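PDB 5DLY: plantazolicin methyltransferase BamL from Bacillus amyloliquefaciens subsp. plantarum, which probably transfers methyl groups from S-adenosylmethionine to the amino terminus of desmethylplantazolicin, giving the antibiotic plantazolicin. Local coordinates for residues T47-F56 and L258-K266; L161-L170 and K183-E194. All coordinates share one frame; numbering follows the deposited sequence.

Interaction 1: T47-F56 and L258-K266; sequences TFLSFYSSKF and LHGWIIKNK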
loop_
_atom_site.group_PDB
_atom_site.type_symbol
_atom_site.label_atom_id
_atom_site.label_comp_id
_atom_site.label_asym_id
_atom_site.label_seq_id
_atom_site.Cartn_x
_atom_site.Cartn_y
_atom_site.Cartn_z
ATOM N N THR A 47 4.053 10.734 0.656
ATOM C CA THR A 47 2.914 11.035 1.511
ATOM C C THR A 47 3.192 10.480 2.898
ATOM O O THR A 47 3.049 11.206 3.874
ATOM C CB THR A 47 1.594 10.492 0.934
ATOM O OG1 THR A 47 1.308 11.164 -0.295
ATOM C CG2 THR A 47 0.420 10.722 1.891
ATOM N N PHE A 48 3.634 9.223 3.002
ATOM C CA PHE A 48 3.892 8.709 4.346
ATOM C C PHE A 48 5.111 9.343 5.011
ATOM O O PHE A 48 5.117 9.535 6.223
ATOM C CB PHE A 48 3.820 7.167 4.473
ATOM C CG PHE A 48 4.984 6.403 3.872
ATOM C CD1 PHE A 48 6.276 6.504 4.393
ATOM C CD2 PHE A 48 4.752 5.485 2.853
ATOM C CE1 PHE A 48 7.317 5.741 3.860
ATOM C CE2 PHE A 48 5.783 4.719 2.322
ATOM C CZ PHE A 48 7.068 4.856 2.822
ATOM N N LEU A 49 6.121 9.699 4.216
ATOM C CA LEU A 49 7.286 10.407 4.761
ATOM C C LEU A 49 6.927 11.796 5.258
ATOM O O LEU A 49 7.395 12.221 6.324
ATOM C CB LEU A 49 8.416 10.457 3.742
ATOM C CG LEU A 49 9.028 9.099 3.410
ATOM C CD1 LEU A 49 10.011 9.253 2.268
ATOM C CD2 LEU A 49 9.694 8.465 4.624
ATOM N N SER A 50 6.090 12.503 4.506
ATOM C CA SER A 50 5.659 13.828 4.931
ATOM C C SER A 50 4.806 13.734 6.188
ATOM O O SER A 50 4.966 14.540 7.104
ATOM C CB SER A 50 4.899 14.540 3.819
ATOM O OG SER A 50 4.423 15.796 4.283
ATOM N N PHE A 51 3.917 12.740 6.234
ATOM C CA PHE A 51 3.077 12.516 7.401
ATOM C C PHE A 51 3.930 12.268 8.637
ATOM O O PHE A 51 3.703 12.884 9.684
ATOM C CB PHE A 51 2.113 11.337 7.183
ATOM C CG PHE A 51 1.242 11.043 8.374
ATOM C CD1 PHE A 51 1.668 10.151 9.370
ATOM C CD2 PHE A 51 -0.009 11.646 8.510
ATOM C CE1 PHE A 51 0.864 9.880 10.474
ATOM C CE2 PHE A 51 -0.816 11.374 9.617
ATOM C CZ PHE A 51 -0.376 10.494 10.596
ATOM N N TYR A 52 4.923 11.388 8.498
ATOM C CA TYR A 52 5.739 10.971 9.636
ATOM C C TYR A 52 6.508 12.149 10.246
ATOM O O TYR A 52 6.477 12.357 11.470
ATOM C CB TYR A 52 6.670 9.791 9.270
ATOM C CG TYR A 52 7.197 9.092 10.503
ATOM C CD1 TYR A 52 8.326 9.578 11.170
ATOM C CD2 TYR A 52 6.541 7.981 11.034
ATOM C CE1 TYR A 52 8.793 8.971 12.325
ATOM C CE2 TYR A 52 7.011 7.360 12.185
ATOM C CZ TYR A 52 8.129 7.867 12.827
ATOM O OH TYR A 52 8.590 7.265 13.977
ATOM N N SER A 53 7.170 12.919 9.387
ATOM C CA SER A 53 7.925 14.107 9.807
ATOM C C SER A 53 7.037 15.179 10.433
ATOM O O SER A 53 7.418 15.797 11.429
ATOM C CB SER A 53 8.710 14.702 8.636
ATOM O OG SER A 53 9.963 14.061 8.478
ATOM N N SER A 54 5.857 15.390 9.855
ATOM C CA SER A 54 4.900 16.366 10.372
ATOM C C SER A 54 4.407 15.960 11.765
ATOM O O SER A 54 4.422 16.768 12.699
ATOM C CB SER A 54 3.723 16.529 9.399
ATOM O OG SER A 54 2.753 17.429 9.898
ATOM N N LYS A 55 4.009 14.697 11.896
ATOM C CA LYS A 55 3.443 14.175 13.138
ATOM C C LYS A 55 4.497 13.999 14.234
ATOM O O LYS A 55 4.264 14.378 15.384
ATOM C CB LYS A 55 2.705 12.854 12.874
ATOM C CG LYS A 55 2.012 12.239 14.081
ATOM C CD LYS A 55 0.593 12.742 14.284
ATOM C CE LYS A 55 -0.073 11.998 15.431
ATOM N NZ LYS A 55 -1.455 12.471 15.711
ATOM N N PHE A 56 5.656 13.443 13.888
ATOM C CA PHE A 56 6.607 13.007 14.921
ATOM C C PHE A 56 7.921 13.790 15.002
ATOM O O PHE A 56 8.737 13.532 15.890
ATOM C CB PHE A 56 6.869 11.495 14.812
ATOM C CG PHE A 56 5.618 10.651 14.872
ATOM C CD1 PHE A 56 4.807 10.643 16.010
ATOM C CD2 PHE A 56 5.249 9.858 13.785
ATOM C CE1 PHE A 56 3.665 9.857 16.065
ATOM C CE2 PHE A 56 4.105 9.072 13.834
ATOM C CZ PHE A 56 3.310 9.071 14.976
ATOM N N LEU A 258 -8.615 4.056 -2.367
ATOM C CA LEU A 258 -8.756 4.036 -0.908
ATOM C C LEU A 258 -7.417 4.366 -0.253
ATOM O O LEU A 258 -6.379 3.802 -0.635
ATOM C CB LEU A 258 -9.207 2.655 -0.441
ATOM C CG LEU A 258 -10.458 2.037 -1.068
ATOM C CD1 LEU A 258 -10.678 0.652 -0.486
ATOM C CD2 LEU A 258 -11.660 2.920 -0.792
ATOM N N HIS A 259 -7.440 5.285 0.716
ATOM C CA HIS A 259 -6.262 5.628 1.513
ATOM C C HIS A 259 -6.610 5.426 2.974
ATOM O O HIS A 259 -7.576 6.007 3.461
ATOM C CB HIS A 259 -5.856 7.085 1.282
ATOM C CG HIS A 259 -5.598 7.414 -0.150
ATOM N ND1 HIS A 259 -6.617 7.665 -1.041
ATOM C CD2 HIS A 259 -4.443 7.527 -0.852
ATOM C CE1 HIS A 259 -6.104 7.905 -2.233
ATOM N NE2 HIS A 259 -4.791 7.844 -2.144
ATOM N N GLY A 260 -5.848 4.584 3.665
ATOM C CA GLY A 260 -6.133 4.271 5.068
ATOM C C GLY A 260 -4.888 4.399 5.912
ATOM O O GLY A 260 -3.795 4.028 5.472
ATOM N N TRP A 261 -5.047 4.970 7.106
ATOM C CA TRP A 261 -3.960 5.094 8.070
ATOM C C TRP A 261 -4.355 4.471 9.387
ATOM O O TRP A 261 -5.483 4.670 9.867
ATOM C CB TRP A 261 -3.605 6.564 8.348
ATOM C CG TRP A 261 -3.282 7.389 7.147
ATOM C CD1 TRP A 261 -4.169 7.940 6.275
ATOM C CD2 TRP A 261 -1.977 7.770 6.697
ATOM N NE1 TRP A 261 -3.503 8.632 5.293
ATOM C CE2 TRP A 261 -2.155 8.555 5.534
ATOM C CE3 TRP A 261 -0.674 7.543 7.173
ATOM C CZ2 TRP A 261 -1.079 9.091 4.821
ATOM C CZ3 TRP A 261 0.402 8.077 6.462
ATOM C CH2 TRP A 261 0.189 8.842 5.295
ATOM N N ILE A 262 -3.426 3.708 9.958
ATOM C CA ILE A 262 -3.511 3.237 11.331
ATOM C C ILE A 262 -2.328 3.887 12.047
ATOM O O ILE A 262 -1.164 3.608 11.733
ATOM C CB ILE A 262 -3.481 1.696 11.399
ATOM C CG1 ILE A 262 -4.757 1.112 10.786
ATOM C CG2 ILE A 262 -3.384 1.203 12.835
ATOM C CD1 ILE A 262 -4.610 -0.325 10.322
ATOM N N ILE A 263 -2.635 4.782 12.984
ATOM C CA ILE A 263 -1.640 5.678 13.576
ATOM C C ILE A 263 -1.458 5.369 15.059
ATOM O O ILE A 263 -2.427 5.363 15.812
ATOM C CB ILE A 263 -2.071 7.155 13.403
ATOM C CG1 ILE A 263 -2.168 7.508 11.914
ATOM C CG2 ILE A 263 -1.105 8.101 14.118
ATOM C CD1 ILE A 263 -3.259 8.511 11.594
ATOM N N LYS A 264 -0.225 5.091 15.463
ATOM C CA LYS A 264 0.066 4.871 16.879
ATOM C C LYS A 264 0.928 5.997 17.442
ATOM O O LYS A 264 1.995 6.329 16.909
ATOM C CB LYS A 264 0.704 3.493 17.131
ATOM C CG LYS A 264 0.879 3.158 18.610
ATOM C CD LYS A 264 1.363 1.731 18.794
ATOM C CE LYS A 264 1.521 1.381 20.268
ATOM N NZ LYS A 264 1.690 -0.086 20.448
ATOM N N ASN A 265 0.449 6.576 18.536
ATOM C CA ASN A 265 1.171 7.623 19.233
ATOM C C ASN A 265 1.041 7.403 20.736
ATOM O O ASN A 265 0.066 7.837 21.358
ATOM C CB ASN A 265 0.643 9.000 18.826
ATOM C CG ASN A 265 1.498 10.143 19.350
ATOM O OD1 ASN A 265 2.588 9.938 19.887
ATOM N ND2 ASN A 265 1.004 11.362 19.189
ATOM N N LYS A 266 2.027 6.711 21.305
ATOM C CA LYS A 266 2.045 6.406 22.736
ATOM C C LYS A 266 2.359 7.648 23.567
ATOM O O LYS A 266 3.357 8.324 23.330
ATOM C CB LYS A 266 3.051 5.290 23.028
ATOM C CG LYS A 266 3.120 4.845 24.482
ATOM C CD LYS A 266 3.728 3.456 24.585
ATOM C CE LYS A 266 3.950 3.035 26.029
ATOM N NZ LYS A 266 4.330 1.596 26.097
#

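Interaction 2: L161-L170 and K183-E194; sequences LDRNSLGEGL and KDQYRASLTMEE. With 5D7 (prop-2-en-1-yl 2-[(1S)-1-amino-4-carbamimidamidobutyl]-1,3-thiazole-4-carboxylate), chain B.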
loop_
_atom_site.group_PDB
_atom_site.type_symbol
_atom_site.label_atom_id
_atom_site.label_comp_id
_atom_site.label_asym_id
_atom_site.label_seq_id
_atom_site.Cartn_x
_atom_site.Cartn_y
_atom_site.Cartn_z
ATOM N N LEU A 161 -7.244 -0.249 -4.421
ATOM C CA LEU A 161 -8.411 -0.051 -5.277
ATOM C C LEU A 161 -9.704 0.007 -4.475
ATOM O O LEU A 161 -9.842 -0.677 -3.456
ATOM C CB LEU A 161 -8.528 -1.208 -6.265
ATOM C CG LEU A 161 -7.354 -1.446 -7.210
ATOM C CD1 LEU A 161 -7.632 -2.681 -8.058
ATOM C CD2 LEU A 161 -7.097 -0.236 -8.086
ATOM N N ASP A 162 -10.645 0.818 -4.959
ATOM C CA ASP A 162 -12.013 0.850 -4.438
ATOM C C ASP A 162 -12.872 0.045 -5.399
ATOM O O ASP A 162 -12.878 0.326 -6.597
ATOM C CB ASP A 162 -12.503 2.303 -4.382
ATOM C CG ASP A 162 -13.854 2.460 -3.692
ATOM O OD1 ASP A 162 -14.692 1.540 -3.743
ATOM O OD2 ASP A 162 -14.073 3.549 -3.119
ATOM N N ARG A 163 -13.604 -0.939 -4.873
ATOM C CA ARG A 163 -14.459 -1.790 -5.712
ATOM C C ARG A 163 -15.458 -0.985 -6.556
ATOM O O ARG A 163 -15.782 -1.378 -7.687
ATOM C CB ARG A 163 -15.183 -2.850 -4.867
ATOM C CG ARG A 163 -16.057 -3.799 -5.679
ATOM C CD ARG A 163 -16.477 -5.025 -4.880
ATOM N NE ARG A 163 -17.644 -4.779 -4.028
ATOM C CZ ARG A 163 -17.607 -4.639 -2.703
ATOM N NH1 ARG A 163 -18.732 -4.425 -2.028
ATOM N NH2 ARG A 163 -16.456 -4.706 -2.042
ATOM N N ASN A 164 -15.918 0.142 -6.015
ATOM C CA ASN A 164 -16.901 0.983 -6.703
ATOM C C ASN A 164 -16.320 1.697 -7.924
ATOM O O ASN A 164 -17.060 2.286 -8.710
ATOM C CB ASN A 164 -17.542 1.990 -5.737
ATOM C CG ASN A 164 -18.483 1.339 -4.724
ATOM O OD1 ASN A 164 -18.587 1.796 -3.587
ATOM N ND2 ASN A 164 -19.175 0.286 -5.134
ATOM N N SER A 165 -14.996 1.628 -8.084
ATOM C CA SER A 165 -14.297 2.283 -9.198
ATOM C C SER A 165 -14.073 1.403 -10.433
ATOM O O SER A 165 -13.409 1.834 -11.385
ATOM C CB SER A 165 -12.943 2.829 -8.722
ATOM O OG SER A 165 -13.113 3.889 -7.803
ATOM N N LEU A 166 -14.621 0.183 -10.423
ATOM C CA LEU A 166 -14.403 -0.794 -11.502
ATOM C C LEU A 166 -14.635 -0.200 -12.896
ATOM O O LEU A 166 -13.768 -0.300 -13.772
ATOM C CB LEU A 166 -15.276 -2.042 -11.297
ATOM C CG LEU A 166 -15.249 -3.207 -12.307
ATOM C CD1 LEU A 166 -13.875 -3.478 -12.918
ATOM C CD2 LEU A 166 -15.793 -4.475 -11.659
ATOM N N GLY A 167 -15.799 0.416 -13.078
ATOM C CA GLY A 167 -16.200 0.979 -14.367
ATOM C C GLY A 167 -15.156 1.896 -14.967
ATOM O O GLY A 167 -14.749 1.718 -16.119
ATOM N N GLU A 168 -14.712 2.867 -14.172
ATOM C CA GLU A 168 -13.695 3.831 -14.587
ATOM C C GLU A 168 -12.324 3.171 -14.652
ATOM O O GLU A 168 -11.479 3.550 -15.470
ATOM C CB GLU A 168 -13.640 5.004 -13.606
ATOM C CG GLU A 168 -14.983 5.409 -13.016
ATOM C CD GLU A 168 -14.847 6.020 -11.631
ATOM O OE1 GLU A 168 -15.607 5.610 -10.723
ATOM O OE2 GLU A 168 -13.977 6.902 -11.445
ATOM N N GLY A 169 -12.115 2.183 -13.784
ATOM C CA GLY A 169 -10.843 1.475 -13.696
ATOM C C GLY A 169 -10.492 0.700 -14.949
ATOM O O GLY A 169 -9.323 0.467 -15.223
ATOM N N LEU A 170 -11.503 0.317 -15.724
ATOM C CA LEU A 170 -11.274 -0.446 -16.950
ATOM C C LEU A 170 -10.728 0.385 -18.116
ATOM O O LEU A 170 -10.225 -0.180 -19.095
ATOM C CB LEU A 170 -12.551 -1.186 -17.373
ATOM C CG LEU A 170 -13.030 -2.348 -16.490
ATOM C CD1 LEU A 170 -14.354 -2.910 -16.998
ATOM C CD2 LEU A 170 -11.981 -3.447 -16.400
ATOM N N LYS A 183 -10.807 -6.480 -13.969
ATOM C CA LYS A 183 -12.099 -6.935 -13.444
ATOM C C LYS A 183 -11.899 -7.776 -12.183
ATOM O O LYS A 183 -12.561 -7.543 -11.165
ATOM C CB LYS A 183 -12.887 -7.736 -14.488
ATOM C CG LYS A 183 -13.566 -6.910 -15.567
ATOM C CD LYS A 183 -14.445 -7.821 -16.412
ATOM C CE LYS A 183 -14.784 -7.206 -17.756
ATOM N NZ LYS A 183 -15.248 -8.267 -18.700
ATOM N N ASP A 184 -10.998 -8.760 -12.256
ATOM C CA ASP A 184 -10.672 -9.581 -11.091
ATOM C C ASP A 184 -10.108 -8.753 -9.927
ATOM O O ASP A 184 -10.469 -8.982 -8.768
ATOM C CB ASP A 184 -9.692 -10.695 -11.455
ATOM C CG ASP A 184 -10.351 -11.859 -12.177
ATOM O OD1 ASP A 184 -11.605 -11.922 -12.249
ATOM O OD2 ASP A 184 -9.599 -12.726 -12.649
ATOM N N GLN A 185 -9.249 -7.783 -10.236
ATOM C CA GLN A 185 -8.662 -6.943 -9.181
ATOM C C GLN A 185 -9.726 -6.104 -8.463
ATOM O O GLN A 185 -9.758 -6.057 -7.229
ATOM C CB GLN A 185 -7.531 -6.052 -9.715
ATOM C CG GLN A 185 -6.321 -6.787 -10.287
ATOM C CD GLN A 185 -5.850 -7.943 -9.410
ATOM O OE1 GLN A 185 -5.743 -9.090 -9.859
ATOM N NE2 GLN A 185 -5.582 -7.647 -8.154
ATOM N N TYR A 186 -10.582 -5.426 -9.227
ATOM C CA TYR A 186 -11.634 -4.608 -8.621
ATOM C C TYR A 186 -12.677 -5.419 -7.863
ATOM O O TYR A 186 -13.133 -4.985 -6.811
ATOM C CB TYR A 186 -12.293 -3.665 -9.640
ATOM C CG TYR A 186 -11.435 -2.463 -9.969
ATOM C CD1 TYR A 186 -11.466 -1.314 -9.173
ATOM C CD2 TYR A 186 -10.575 -2.480 -11.069
ATOM C CE1 TYR A 186 -10.672 -0.213 -9.476
ATOM C CE2 TYR A 186 -9.770 -1.393 -11.372
ATOM C CZ TYR A 186 -9.819 -0.265 -10.574
ATOM O OH TYR A 186 -9.016 0.804 -10.895
ATOM N N ARG A 187 -13.029 -6.600 -8.380
ATOM C CA ARG A 187 -14.003 -7.472 -7.718
ATOM C C ARG A 187 -13.513 -7.929 -6.335
ATOM O O ARG A 187 -14.313 -8.127 -5.419
ATOM C CB ARG A 187 -14.324 -8.692 -8.597
ATOM C CG ARG A 187 -15.656 -9.363 -8.276
ATOM C CD ARG A 187 -15.835 -10.716 -8.966
ATOM N NE ARG A 187 -15.643 -10.657 -10.418
ATOM C CZ ARG A 187 -14.622 -11.216 -11.066
ATOM N NH1 ARG A 187 -13.700 -11.902 -10.397
ATOM N NH2 ARG A 187 -14.527 -11.100 -12.387
ATOM N N ALA A 188 -12.194 -8.066 -6.186
ATOM C CA ALA A 188 -11.595 -8.471 -4.914
ATOM C C ALA A 188 -11.469 -7.317 -3.924
ATOM O O ALA A 188 -11.171 -7.535 -2.748
ATOM C CB ALA A 188 -10.227 -9.094 -5.153
ATOM N N SER A 189 -11.690 -6.094 -4.395
ATOM C CA SER A 189 -11.425 -4.906 -3.574
ATOM C C SER A 189 -12.537 -4.607 -2.575
ATOM O O SER A 189 -13.663 -5.089 -2.718
ATOM C CB SER A 189 -11.217 -3.684 -4.471
ATOM O OG SER A 189 -10.229 -3.958 -5.451
ATOM N N LEU A 190 -12.208 -3.807 -1.561
ATOM C CA LEU A 190 -13.207 -3.306 -0.630
ATOM C C LEU A 190 -13.778 -1.999 -1.159
ATOM O O LEU A 190 -13.176 -1.337 -2.013
ATOM C CB LEU A 190 -12.588 -3.069 0.749
ATOM C CG LEU A 190 -12.003 -4.302 1.455
ATOM C CD1 LEU A 190 -11.219 -3.885 2.687
ATOM C CD2 LEU A 190 -13.057 -5.348 1.801
ATOM N N THR A 191 -14.942 -1.625 -0.639
ATOM C CA THR A 191 -15.475 -0.289 -0.835
ATOM C C THR A 191 -14.978 0.598 0.299
ATOM O O THR A 191 -14.490 0.109 1.322
ATOM C CB THR A 191 -17.015 -0.271 -0.806
ATOM O OG1 THR A 191 -17.466 -0.764 0.463
ATOM C CG2 THR A 191 -17.597 -1.120 -1.920
ATOM N N MET A 192 -15.106 1.908 0.118
ATOM C CA MET A 192 -14.791 2.860 1.168
ATOM C C MET A 192 -15.483 2.515 2.492
ATOM O O MET A 192 -14.847 2.502 3.548
ATOM C CB MET A 192 -15.179 4.268 0.719
ATOM C CG MET A 192 -14.981 5.324 1.784
ATOM S SD MET A 192 -13.325 5.222 2.469
ATOM C CE MET A 192 -12.368 5.860 1.099
ATOM N N GLU A 193 -16.784 2.240 2.413
ATOM C CA GLU A 193 -17.587 1.861 3.568
ATOM C C GLU A 193 -17.009 0.642 4.301
ATOM O O GLU A 193 -16.855 0.662 5.529
ATOM C CB GLU A 193 -19.022 1.585 3.105
ATOM C CG GLU A 193 -19.967 1.091 4.182
ATOM C CD GLU A 193 -21.320 0.713 3.612
ATOM O OE1 GLU A 193 -21.464 -0.415 3.089
ATOM O OE2 GLU A 193 -22.236 1.553 3.690
ATOM N N GLU A 194 -16.681 -0.408 3.551
ATOM C CA GLU A 194 -16.143 -1.641 4.134
ATOM C C GLU A 194 -14.770 -1.427 4.752
ATOM O O GLU A 194 -14.468 -1.983 5.804
ATOM C CB GLU A 194 -16.063 -2.754 3.090
ATOM C CG GLU A 194 -17.416 -3.277 2.635
ATOM C CD GLU A 194 -17.329 -4.085 1.358
ATOM O OE1 GLU A 194 -16.273 -4.049 0.681
ATOM O OE2 GLU A 194 -18.321 -4.769 1.024
HETATM O O9 5D7 B . -3.484 0.936 -8.779
HETATM C C6 5D7 B . -4.019 0.322 -9.690
HETATM O O7 5D7 B . -4.799 1.007 -10.691
HETATM C C8 5D7 B . -5.091 2.404 -10.593
HETATM C C2 5D7 B . -3.865 -1.146 -9.828
HETATM N N3 5D7 B . -2.985 -1.856 -9.072
HETATM C C4 5D7 B . -2.954 -3.174 -9.319
HETATM S S5 5D7 B . -4.080 -3.531 -10.589
HETATM C C1 5D7 B . -4.592 -1.893 -10.765
HETATM C CA 5D7 B . -2.135 -4.246 -8.716
HETATM N N 5D7 B . -1.124 -3.612 -7.880
HETATM C CB 5D7 B . -2.984 -5.226 -7.894
HETATM C CG 5D7 B . -4.059 -4.597 -7.000
HETATM C CD 5D7 B . -4.281 -5.487 -5.787
HETATM N NE 5D7 B . -5.397 -4.964 -5.009
HETATM C CZ 5D7 B . -6.699 -5.218 -5.150
HETATM N NH2 5D7 B . -7.534 -4.666 -4.382
HETATM N NH1 5D7 B . -7.109 -6.033 -6.037
HETATM C C3 5D7 B . -5.978 2.783 -11.751
HETATM C C5 5D7 B . -5.886 3.970 -12.317
HETATM O O HOH W 1 -9.479 -2.752 -1.618
HETATM O O HOH W 2 -16.660 3.441 -2.242
HETATM O O HOH W 3 -7.369 0.488 -13.190
#

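Interaction 1: T47-F56 and L258-K266
The ring of F51 overlaps the six-membered ring of W261 in an offset stack, with centroids 4.5 Å apart and planes 28° from parallel. CG of F51 lies 3.6 Å from CZ3 of W261, and the two side chains run past each other in opposite senses, one descending from helix 23-56 and the other rising from strand 258-265. With CG anti to the backbone N (chi1 179°), the F51 ring extends from the helix toward the strand. On the face turned from the indole, CB of K55 sits over the rim of the F51 ring. At the far end of that ring, CZ meets CD1 of I263 at 3.6 Å, in an oblique approach, so the phenyl bridges two strand residues that point to the same side of the sheet.

The outer edge of the indole is closed by the preceding helical turn: CG2 of T47 lies in its plane, 3.7 Å from CZ2 of W261, and CA of F48 is 3.8 Å from CH2 of W261. T47 keeps its hydroxyl for the helix, bonded to the carbonyl of I43, while NE1 of W261 donates to the carbonyl of G219; Y157 and F221 also stack on the tryptophan. Nearer the chain end, the ring of F56 has CG of K55 over one face and presents CE1 to CG of N265 at 3.9 Å, the amide being turned 82° against the ring.

Over these segments helix and strand run in roughly the same direction, and the large side chains span the gap between them. With the polar groups of T47 and W261 bonded elsewhere, the contact is held by aromatic and aliphatic packing, becoming more polar toward the exposed ends of K55 and N265.

Interaction 2: L161-L170 and K183-E194
A mixed polar and aromatic contact joins the loop and short helix that follow strand 154-160 to the end of helix 176-187 and the start of helix 192-203, beside the bound substrate analog. Its aromatic half is built on Y186. CD1 of L161 stands over the centre of the ring, 4.0 Å from the centroid and 3° off the normal, while CA of L166 covers the opposite face in a second CH-pi contact. At the ring edge the carbonyl O of D162 lies in plane, 3.4 Å from CD1 of Y186. The hydroxyl of Y186 packs against CA of G169 and shares a water with that residue's carbonyl.

R163 carries the polar half. Its chain leaves extended, with CG anti to the backbone N, then bends at chi3 (83°) to bring the guanidinium end-on to E194: NH2 gives a bond of 2.8 Å to OE1 of E194, and NH1 a longer one to OE2. NH2 also donates to the carbonyl O of S189 at 2.9 Å, in the carbonyl plane and on a lone pair. These three bonds limit the rotation of the guanidinium, one face of which receives CG2 of T191. The backbone N of R163 bonds to O of L190 at 2.9 Å. OE1 of E194 takes a second donor, N of T191, and thereby couples the salt bridge to the capping box of T191 and E194 at the start of helix 192-203.

OG of S189 donates to O of Q185 and accepts from NH2 of the analog at 3.0 Å; NH1 of the analog bonds to that same carbonyl. With CD2 of L161 against the ester carbon C6, the arrangement forms part of the substrate pocket above the C-terminal ends of the parallel strands, where Rossmann-like methyltransferases place their active site.

Overall arrangement
From the N terminus, helix 23-56 comes first; its last turns pack against strand 258-265 at the chain end, so interaction 1 closes a loop of 201 residues that takes in most of the sheet. Interaction 2 lies wholly within that loop and closes a short one, in which residues 161-170 leave strand 154-160 and meet residues 183-194 after 12 intervening residues. Their centres are 24 Å apart, yet they touch at L258, whose CD1 lies 3.4 Å from O of L161 and whose CD2 packs on M192. Strand 258-265, antiparallel beside strand 154-160, thus links the helix packed on the sheet to the substrate pocket.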